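Side-chain contacts in 4-hydroxy-tetrahydrodipicolinate synthase (Methylacidiphilum fumariolicum SolV, PDB 6T3T), which probably catalyses the condensation of pyruvate with aspartate semialdehyde in lysine biosynthesis, by way of a Schiff base: residues I143-V148 with V171-E176; K72-T77 with P129-N134; M245-P250 with P276-K281. All coordinates share one frame; numbering follows the deposited sequence.

Along the chain interaction 2 closes first, then interaction 1, then interaction 3. Interaction 2 lies inside the eight-stranded parallel barrel, between strands 72-76 and 130-134. Interaction 1 joins two helices of the outer layer, 145-154 and 168-177, its centre about 18 Å from that of interaction 2. The two touch where N134, ending strand 130-134, probably accepts a hydrogen bond from I143, I143 N to N134 OD1 being 2.8 Å. They form one region, from barrel interior to helical jacket. Interaction 3 belongs to the helices after the barrel, its centre about 27 Å from interaction 2 and 32 Å from interaction 1; its nearest atoms stay about 7 Å from interaction 2, without touching.

Interaction 1 of 3, residues I143-V148 with V171-E176; sequences IAVDTV and VSQLVE
V145 turns one methyl, CG2, against two consecutive residues of the facing helix, Q173 and L174. This branch, set anti to the carbonyl carbon and beside the backbone N by a chi1 of 169°, reaches Q173 CB at 3.7 Å and L174 CD2 at 4.0 Å. The other methyl, CG1, comes no closer than 3.9 Å to the carbonyl oxygen Q173 O. L174 meets the opposing helix through a single branch: with its CG anti to the carbonyl carbon (chi1 -71°), the side chain leans across and lays CD2 between V145 and V148, where V148 CG1 lies 4.1 Å away and the two side chains run nearly perpendicular. Q173 is engaged mainly through the base of its side chain, its amide oxygen OE1 approaching V145 CG2 only to 4.1 Å.

The helices, 145-154 and 168-177, stand on either side of strand 158-163 in sequence and belong to the outer layer of the TIM barrel. Inward, L174 also rests on I184 and V148 on I161, both from barrel strands, while Y238 of a second subunit packs on Q173. Methyl against methyl and methylene, without polar bonds between the segments, this junction depends on shape and on the burial of V148 and L174.

Interaction 2 of 3, residues K72-T77 with P129-N134; sequences KIFAGT and PILLYN. With SO4 (sulfate ion), chain E.
F74 and L131 make the close part of this contact: the leucine methyl CD1 sits 3.7 Å from F74 CD2, and its branch carbon CG lies 4.0 Å from that same ring atom. The contact falls along one flank of the phenyl, CG, CD2 and CE2, and the methyl comes to it obliquely. Both side chains leave the backbone with CG anti to the carbonyl carbon and beside the N (chi1 -79° for F74, -66° for L131). They cross nearly at right angles, and together they bridge strands whose nearest CA atoms, F74 and L131, are 8.1 Å apart. Toward the start of strand 130-134 the packing slackens: P129 CB stands 4.3 Å from F74 CE2, and the proline is partly exposed.

Strands 72-76 and 130-134 are not neighbours in the barrel, since strand 99-103 runs between them; their meeting is therefore one of side chains filling the interior of a TIM barrel, with L131 also touching L101. At the far end of strand 130-134, away from this apolar filling, stands Y133, predicted to be the catalytic proton donor or acceptor and packed beside K162 and T44. One oxygen of a sulfate ion, O3, probably from the crystallisation liquor, lies at the edge of its ring, near the ring plane. Y133 OH is 3.3 Å from sulfate O3, at best a weak hydrogen bond, since its one proton could go to another acceptor instead. T44 OG1 and T45 N also bind this ion, and Y107 of a third subunit packs on Y133, consistent with the proton relay of this enzyme family.

Interaction 3 of 3, residues M245-P250 with P276-K281; sequences MIETNP and PQNLEK
In the C-terminal helical region that follows the TIM barrel, the loop between helices 227-243 and 251-259 meets the opening turns of helix 276-295, with I246 and E247 placed against N278 and K281. N278 supplies the central group, and its amide is used on two sides. Its NH2 is a hydrogen-bond donor: N278 ND2 lies 2.8 Å from E247 OE2, with a nearly straight N-H...O angle of 178°. The oxygen lies in the amide plane, whereas the donor reaches the carboxylate from its anti side, slightly out of its plane; the carboxylate and amide planes themselves are turned 74° apart. The same OE2 also accepts from Q275 N, just before the helix, so one carboxylate oxygen takes two donors at the helix start, where a negative charge would probably be favourable.

On the other side lies I246. Its CG1, anti to the backbone N (chi1 -167°), carries CD1 to 3.5 Å from N278 OD1, with N278 CB close behind. P252 of helix 251-259 touches this isoleucine as well, and S111 of a third subunit packs on E247, so that the loop also meets a subunit interface. K281 contributes only the root of its chain, bent at chi2 so that the ammonium end runs away from the loop while K281 CG stays 3.7 Å from I246 CD1.

Interaction 1 of 3, residues I143-V148 with V171-E176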
loop_
_atom_site.group_PDB
_atom_site.type_symbol
_atom_site.label_atom_id
_atom_site.label_comp_id
_atom_site.label_asym_id
_atom_site.label_seq_id
_atom_site.Cartn_x
_atom_site.Cartn_y
_atom_site.Cartn_z
ATOM N N ILE A 143 -14.478 7.178 3.195
ATOM C CA ILE A 143 -15.406 8.273 2.949
ATOM C C ILE A 143 -14.556 9.491 2.631
ATOM O O ILE A 143 -13.873 10.017 3.509
ATOM C CB ILE A 143 -16.337 8.549 4.134
ATOM C CG1 ILE A 143 -16.960 7.244 4.658
ATOM C CG2 ILE A 143 -17.431 9.555 3.691
ATOM C CD1 ILE A 143 -17.724 7.432 5.975
ATOM N N ALA A 144 -14.549 9.902 1.366
ATOM C CA ALA A 144 -13.777 11.073 0.971
ATOM C C ALA A 144 -14.268 12.323 1.703
ATOM O O ALA A 144 -15.452 12.446 2.053
ATOM C CB ALA A 144 -13.883 11.295 -0.537
ATOM N N VAL A 145 -13.327 13.252 1.917
ATOM C CA VAL A 145 -13.606 14.527 2.582
ATOM C C VAL A 145 -14.722 15.274 1.861
ATOM O O VAL A 145 -15.618 15.848 2.493
ATOM C CB VAL A 145 -12.328 15.394 2.658
ATOM C CG1 VAL A 145 -12.659 16.817 3.100
ATOM C CG2 VAL A 145 -11.278 14.776 3.592
ATOM N N ASP A 146 -14.653 15.324 0.527
ATOM C CA ASP A 146 -15.693 16.012 -0.225
ATOM C C ASP A 146 -17.046 15.350 -0.017
ATOM O O ASP A 146 -18.068 16.040 0.099
ATOM C CB ASP A 146 -15.341 16.029 -1.711
ATOM C CG ASP A 146 -16.469 16.512 -2.554
ATOM O OD1 ASP A 146 -16.636 17.751 -2.642
ATOM O OD2 ASP A 146 -17.215 15.655 -3.103
ATOM N N THR A 147 -17.057 14.014 0.099
ATOM C CA THR A 147 -18.297 13.280 0.355
ATOM C C THR A 147 -18.857 13.617 1.725
ATOM O O THR A 147 -20.062 13.838 1.861
ATOM C CB THR A 147 -18.072 11.767 0.249
ATOM O OG1 THR A 147 -17.665 11.441 -1.082
ATOM C CG2 THR A 147 -19.361 10.967 0.589
ATOM N N VAL A 148 -18.001 13.651 2.752
ATOM C CA VAL A 148 -18.431 14.120 4.073
ATOM C C VAL A 148 -19.003 15.537 3.982
ATOM O O VAL A 148 -20.041 15.845 4.584
ATOM C CB VAL A 148 -17.265 14.054 5.083
ATOM C CG1 VAL A 148 -17.705 14.583 6.406
ATOM C CG2 VAL A 148 -16.744 12.628 5.246
ATOM N N VAL A 171 -7.814 14.451 9.383
ATOM C CA VAL A 171 -8.471 15.358 10.318
ATOM C C VAL A 171 -8.268 16.810 9.882
ATOM O O VAL A 171 -9.220 17.602 9.833
ATOM C CB VAL A 171 -7.984 15.100 11.757
ATOM C CG1 VAL A 171 -8.592 16.099 12.706
ATOM C CG2 VAL A 171 -8.364 13.678 12.202
ATOM N N SER A 172 -7.042 17.169 9.507
ATOM C CA SER A 172 -6.797 18.528 9.022
ATOM C C SER A 172 -7.650 18.856 7.804
ATOM O O SER A 172 -8.145 19.983 7.677
ATOM C CB SER A 172 -5.314 18.727 8.677
ATOM O OG SER A 172 -4.517 18.709 9.839
ATOM N N GLN A 173 -7.812 17.897 6.878
ATOM C CA GLN A 173 -8.670 18.135 5.714
ATOM C C GLN A 173 -10.133 18.289 6.127
ATOM O O GLN A 173 -10.851 19.156 5.605
ATOM C CB GLN A 173 -8.511 17.000 4.689
ATOM C CG GLN A 173 -7.213 17.095 3.841
ATOM C CD GLN A 173 -6.752 15.760 3.228
ATOM O OE1 GLN A 173 -7.160 14.688 3.663
ATOM N NE2 GLN A 173 -5.868 15.836 2.231
ATOM N N LEU A 174 -10.594 17.456 7.057
ATOM C CA LEU A 174 -11.980 17.547 7.505
ATOM C C LEU A 174 -12.255 18.892 8.177
ATOM O O LEU A 174 -13.299 19.517 7.927
ATOM C CB LEU A 174 -12.299 16.373 8.431
ATOM C CG LEU A 174 -12.396 15.038 7.699
ATOM C CD1 LEU A 174 -12.421 13.853 8.665
ATOM C CD2 LEU A 174 -13.636 15.051 6.804
ATOM N N VAL A 175 -11.334 19.364 9.036
ATOM C CA VAL A 175 -11.538 20.669 9.668
ATOM C C VAL A 175 -11.497 21.790 8.619
ATOM O O VAL A 175 -12.309 22.722 8.671
ATOM C CB VAL A 175 -10.551 20.888 10.835
ATOM C CG1 VAL A 175 -10.784 19.856 11.921
ATOM C CG2 VAL A 175 -9.160 20.758 10.387
ATOM N N GLU A 176 -10.615 21.692 7.611
ATOM C CA GLU A 176 -10.674 22.663 6.513
ATOM C C GLU A 176 -12.058 22.701 5.879
ATOM O O GLU A 176 -12.575 23.776 5.569
ATOM C CB GLU A 176 -9.704 22.303 5.382
ATOM C CG GLU A 176 -8.443 23.109 5.221
ATOM C CD GLU A 176 -8.647 24.614 5.182
ATOM O OE1 GLU A 176 -9.196 25.181 4.210
ATOM O OE2 GLU A 176 -8.188 25.241 6.145
#

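Interaction 2 of 3, residues K72-T77 with P129-N134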
loop_
_atom_site.group_PDB
_atom_site.type_symbol
_atom_site.label_atom_id
_atom_site.label_comp_id
_atom_site.label_asym_id
_atom_site.label_seq_id
_atom_site.Cartn_x
_atom_site.Cartn_y
_atom_site.Cartn_z
ATOM N N LYS A 72 -24.914 9.361 27.217
ATOM C CA LYS A 72 -25.464 9.233 25.870
ATOM C C LYS A 72 -25.235 7.845 25.293
ATOM O O LYS A 72 -24.282 7.145 25.643
ATOM C CB LYS A 72 -24.845 10.257 24.929
ATOM C CG LYS A 72 -24.886 11.660 25.453
ATOM C CD LYS A 72 -26.238 12.277 25.175
ATOM C CE LYS A 72 -26.322 13.685 25.710
ATOM N NZ LYS A 72 -27.721 14.203 25.597
ATOM N N ILE A 73 -26.103 7.464 24.370
ATOM C CA ILE A 73 -25.946 6.229 23.618
ATOM C C ILE A 73 -26.019 6.556 22.134
ATOM O O ILE A 73 -27.015 7.135 21.669
ATOM C CB ILE A 73 -27.013 5.188 23.970
ATOM C CG1 ILE A 73 -26.972 4.868 25.465
ATOM C CG2 ILE A 73 -26.792 3.941 23.133
ATOM C CD1 ILE A 73 -28.080 3.922 25.885
ATOM N N PHE A 74 -24.969 6.196 21.392
ATOM C CA PHE A 74 -25.001 6.209 19.935
ATOM C C PHE A 74 -24.849 4.768 19.482
ATOM O O PHE A 74 -23.756 4.195 19.563
ATOM C CB PHE A 74 -23.923 7.118 19.337
ATOM C CG PHE A 74 -24.284 8.569 19.382
ATOM C CD1 PHE A 74 -24.357 9.243 20.595
ATOM C CD2 PHE A 74 -24.603 9.255 18.216
ATOM C CE1 PHE A 74 -24.695 10.596 20.647
ATOM C CE2 PHE A 74 -24.956 10.619 18.254
ATOM C CZ PHE A 74 -25.013 11.284 19.480
ATOM N N ALA A 75 -25.956 4.182 19.033
ATOM C CA ALA A 75 -25.992 2.775 18.675
ATOM C C ALA A 75 -25.409 2.528 17.283
ATOM O O ALA A 75 -25.676 3.271 16.339
ATOM C CB ALA A 75 -27.435 2.274 18.740
ATOM N N GLY A 76 -24.641 1.455 17.156
ATOM C CA GLY A 76 -24.200 1.009 15.851
ATOM C C GLY A 76 -25.315 0.381 15.031
ATOM O O GLY A 76 -25.831 -0.699 15.349
ATOM N N THR A 77 -25.693 1.060 13.947
ATOM C CA THR A 77 -26.779 0.608 13.084
ATOM C C THR A 77 -26.365 0.585 11.612
ATOM O O THR A 77 -27.220 0.647 10.728
ATOM C CB THR A 77 -28.043 1.461 13.281
ATOM O OG1 THR A 77 -27.802 2.825 12.931
ATOM C CG2 THR A 77 -28.544 1.388 14.747
ATOM N N PRO A 129 -29.651 12.242 15.475
ATOM C CA PRO A 129 -28.303 12.641 15.040
ATOM C C PRO A 129 -27.520 11.417 14.596
ATOM O O PRO A 129 -27.699 10.323 15.132
ATOM C CB PRO A 129 -27.687 13.267 16.298
ATOM C CG PRO A 129 -28.878 13.636 17.157
ATOM C CD PRO A 129 -29.881 12.553 16.899
ATOM N N ILE A 130 -26.614 11.623 13.633
ATOM C CA ILE A 130 -25.851 10.545 13.012
ATOM C C ILE A 130 -24.357 10.840 13.103
ATOM O O ILE A 130 -23.927 11.965 12.840
ATOM C CB ILE A 130 -26.263 10.356 11.547
ATOM C CG1 ILE A 130 -27.553 9.519 11.493
ATOM C CG2 ILE A 130 -25.138 9.696 10.752
ATOM C CD1 ILE A 130 -28.368 9.775 10.286
ATOM N N LEU A 131 -23.578 9.845 13.514
ATOM C CA LEU A 131 -22.123 9.871 13.369
ATOM C C LEU A 131 -21.744 8.933 12.229
ATOM O O LEU A 131 -22.128 7.760 12.239
ATOM C CB LEU A 131 -21.427 9.455 14.671
ATOM C CG LEU A 131 -21.535 10.331 15.928
ATOM C CD1 LEU A 131 -21.051 9.540 17.138
ATOM C CD2 LEU A 131 -20.705 11.619 15.812
ATOM N N LEU A 132 -21.040 9.458 11.232
ATOM C CA LEU A 132 -20.438 8.626 10.205
ATOM C C LEU A 132 -19.268 7.862 10.805
ATOM O O LEU A 132 -18.737 8.221 11.860
ATOM C CB LEU A 132 -19.936 9.475 9.026
ATOM C CG LEU A 132 -20.940 10.368 8.279
ATOM C CD1 LEU A 132 -20.262 11.133 7.140
ATOM C CD2 LEU A 132 -22.159 9.545 7.765
ATOM N N TYR A 133 -18.850 6.799 10.124
ATOM C CA TYR A 133 -17.743 6.009 10.643
ATOM C C TYR A 133 -16.886 5.545 9.471
ATOM O O TYR A 133 -17.291 4.673 8.704
ATOM C CB TYR A 133 -18.273 4.861 11.491
ATOM C CG TYR A 133 -17.282 3.875 12.065
ATOM C CD1 TYR A 133 -15.924 4.147 12.136
ATOM C CD2 TYR A 133 -17.735 2.669 12.567
ATOM C CE1 TYR A 133 -15.041 3.223 12.660
ATOM C CE2 TYR A 133 -16.876 1.746 13.105
ATOM C CZ TYR A 133 -15.536 2.016 13.150
ATOM O OH TYR A 133 -14.719 1.057 13.687
ATOM N N ASN A 134 -15.718 6.166 9.316
ATOM C CA ASN A 134 -14.807 5.864 8.221
ATOM C C ASN A 134 -13.728 4.922 8.732
ATOM O O ASN A 134 -12.970 5.282 9.637
ATOM C CB ASN A 134 -14.171 7.126 7.663
ATOM C CG ASN A 134 -13.229 6.814 6.535
ATOM O OD1 ASN A 134 -13.582 6.049 5.624
ATOM N ND2 ASN A 134 -11.999 7.322 6.624
HETATM S S SO4 E . -16.578 0.127 16.902
HETATM O O1 SO4 E . -16.790 -0.879 17.947
HETATM O O2 SO4 E . -17.429 1.296 17.074
HETATM O O3 SO4 E . -16.972 -0.423 15.610
HETATM O O4 SO4 E . -15.179 0.525 16.954
#

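Interaction 3 of 3, residues M245-P250 with P276-K281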
loop_
_atom_site.group_PDB
_atom_site.type_symbol
_atom_site.label_atom_id
_atom_site.label_comp_id
_atom_site.label_asym_id
_atom_site.label_seq_id
_atom_site.Cartn_x
_atom_site.Cartn_y
_atom_site.Cartn_z
ATOM N N MET A 245 -4.536 -3.812 19.716
ATOM C CA MET A 245 -4.637 -4.172 18.301
ATOM C C MET A 245 -3.633 -5.251 17.893
ATOM O O MET A 245 -3.373 -5.413 16.701
ATOM C CB MET A 245 -4.425 -2.940 17.411
ATOM C CG MET A 245 -5.624 -2.045 17.306
ATOM S SD MET A 245 -5.379 -0.588 16.224
ATOM C CE MET A 245 -4.117 0.257 17.125
ATOM N N ILE A 246 -3.087 -6.011 18.846
ATOM C CA ILE A 246 -2.066 -7.010 18.521
ATOM C C ILE A 246 -2.625 -8.065 17.565
ATOM O O ILE A 246 -1.899 -8.603 16.723
ATOM C CB ILE A 246 -1.497 -7.629 19.818
ATOM C CG1 ILE A 246 -0.219 -8.423 19.551
ATOM C CG2 ILE A 246 -2.541 -8.490 20.527
ATOM C CD1 ILE A 246 0.604 -8.663 20.818
ATOM N N GLU A 247 -3.907 -8.406 17.711
ATOM C CA GLU A 247 -4.738 -9.029 16.689
ATOM C C GLU A 247 -6.030 -8.218 16.634
ATOM O O GLU A 247 -6.210 -7.273 17.408
ATOM C CB GLU A 247 -4.987 -10.523 16.976
ATOM C CG GLU A 247 -3.677 -11.344 17.114
ATOM C CD GLU A 247 -3.893 -12.799 17.512
ATOM O OE1 GLU A 247 -4.959 -13.378 17.192
ATOM O OE2 GLU A 247 -2.994 -13.368 18.181
ATOM N N THR A 248 -6.936 -8.581 15.721
ATOM C CA THR A 248 -8.091 -7.733 15.436
ATOM C C THR A 248 -8.991 -7.514 16.654
ATOM O O THR A 248 -9.423 -8.464 17.318
ATOM C CB THR A 248 -8.915 -8.308 14.280
ATOM O OG1 THR A 248 -9.947 -7.368 13.934
ATOM C CG2 THR A 248 -9.565 -9.636 14.655
ATOM N N ASN A 249 -9.218 -6.242 16.963
ATOM C CA ASN A 249 -10.246 -5.836 17.901
ATOM C C ASN A 249 -11.569 -6.511 17.533
ATOM O O ASN A 249 -11.929 -6.535 16.357
ATOM C CB ASN A 249 -10.371 -4.311 17.851
ATOM C CG ASN A 249 -11.454 -3.789 18.755
ATOM O OD1 ASN A 249 -11.425 -3.985 19.968
ATOM N ND2 ASN A 249 -12.438 -3.150 18.167
ATOM N N PRO A 250 -12.334 -7.056 18.502
ATOM C CA PRO A 250 -12.201 -6.982 19.970
ATOM C C PRO A 250 -11.520 -8.142 20.684
ATOM O O PRO A 250 -11.746 -8.261 21.893
ATOM C CB PRO A 250 -13.654 -6.930 20.429
ATOM C CG PRO A 250 -14.336 -7.917 19.461
ATOM C CD PRO A 250 -13.629 -7.663 18.115
ATOM N N PRO A 276 -0.618 -17.651 21.478
ATOM C CA PRO A 276 -0.097 -17.585 22.862
ATOM C C PRO A 276 0.925 -16.488 23.100
ATOM O O PRO A 276 0.918 -15.870 24.168
ATOM C CB PRO A 276 0.517 -18.987 23.086
ATOM C CG PRO A 276 0.457 -19.692 21.751
ATOM C CD PRO A 276 -0.646 -19.034 20.973
ATOM N N GLN A 277 1.797 -16.218 22.130
ATOM C CA GLN A 277 2.781 -15.163 22.323
ATOM C C GLN A 277 2.130 -13.799 22.427
ATOM O O GLN A 277 2.645 -12.927 23.140
ATOM C CB GLN A 277 3.801 -15.171 21.181
ATOM C CG GLN A 277 3.233 -14.694 19.832
ATOM C CD GLN A 277 2.678 -15.819 18.945
ATOM O OE1 GLN A 277 2.340 -16.933 19.418
ATOM N NE2 GLN A 277 2.593 -15.533 17.636
ATOM N N ASN A 278 1.016 -13.581 21.720
ATOM C CA ASN A 278 0.336 -12.291 21.776
ATOM C C ASN A 278 -0.463 -12.161 23.056
ATOM O O ASN A 278 -0.568 -11.060 23.616
ATOM C CB ASN A 278 -0.563 -12.110 20.543
ATOM C CG ASN A 278 0.240 -12.063 19.251
ATOM O OD1 ASN A 278 1.392 -11.646 19.270
ATOM N ND2 ASN A 278 -0.355 -12.504 18.125
ATOM N N LEU A 279 -1.011 -13.282 23.529
ATOM C CA LEU A 279 -1.642 -13.322 24.839
ATOM C C LEU A 279 -0.655 -12.918 25.925
ATOM O O LEU A 279 -0.986 -12.125 26.814
ATOM C CB LEU A 279 -2.186 -14.733 25.116
ATOM C CG LEU A 279 -2.897 -14.985 26.470
ATOM C CD1 LEU A 279 -4.184 -14.174 26.534
ATOM C CD2 LEU A 279 -3.212 -16.464 26.759
ATOM N N GLU A 280 0.574 -13.460 25.867
ATOM C CA GLU A 280 1.555 -13.140 26.895
ATOM C C GLU A 280 1.956 -11.678 26.833
ATOM O O GLU A 280 2.101 -11.022 27.872
ATOM C CB GLU A 280 2.793 -14.013 26.751
ATOM C CG GLU A 280 3.920 -13.616 27.710
ATOM C CD GLU A 280 3.591 -13.940 29.171
ATOM O OE1 GLU A 280 2.609 -14.683 29.415
ATOM O OE2 GLU A 280 4.318 -13.456 30.073
ATOM N N LYS A 281 2.192 -11.171 25.624
ATOM C CA LYS A 281 2.505 -9.761 25.453
ATOM C C LYS A 281 1.388 -8.890 26.017
ATOM O O LYS A 281 1.651 -7.929 26.746
ATOM C CB LYS A 281 2.738 -9.465 23.969
ATOM C CG LYS A 281 2.962 -8.009 23.630
ATOM C CD LYS A 281 4.284 -7.530 24.188
ATOM C CE LYS A 281 4.452 -6.026 24.009
ATOM N NZ LYS A 281 5.556 -5.502 24.899
#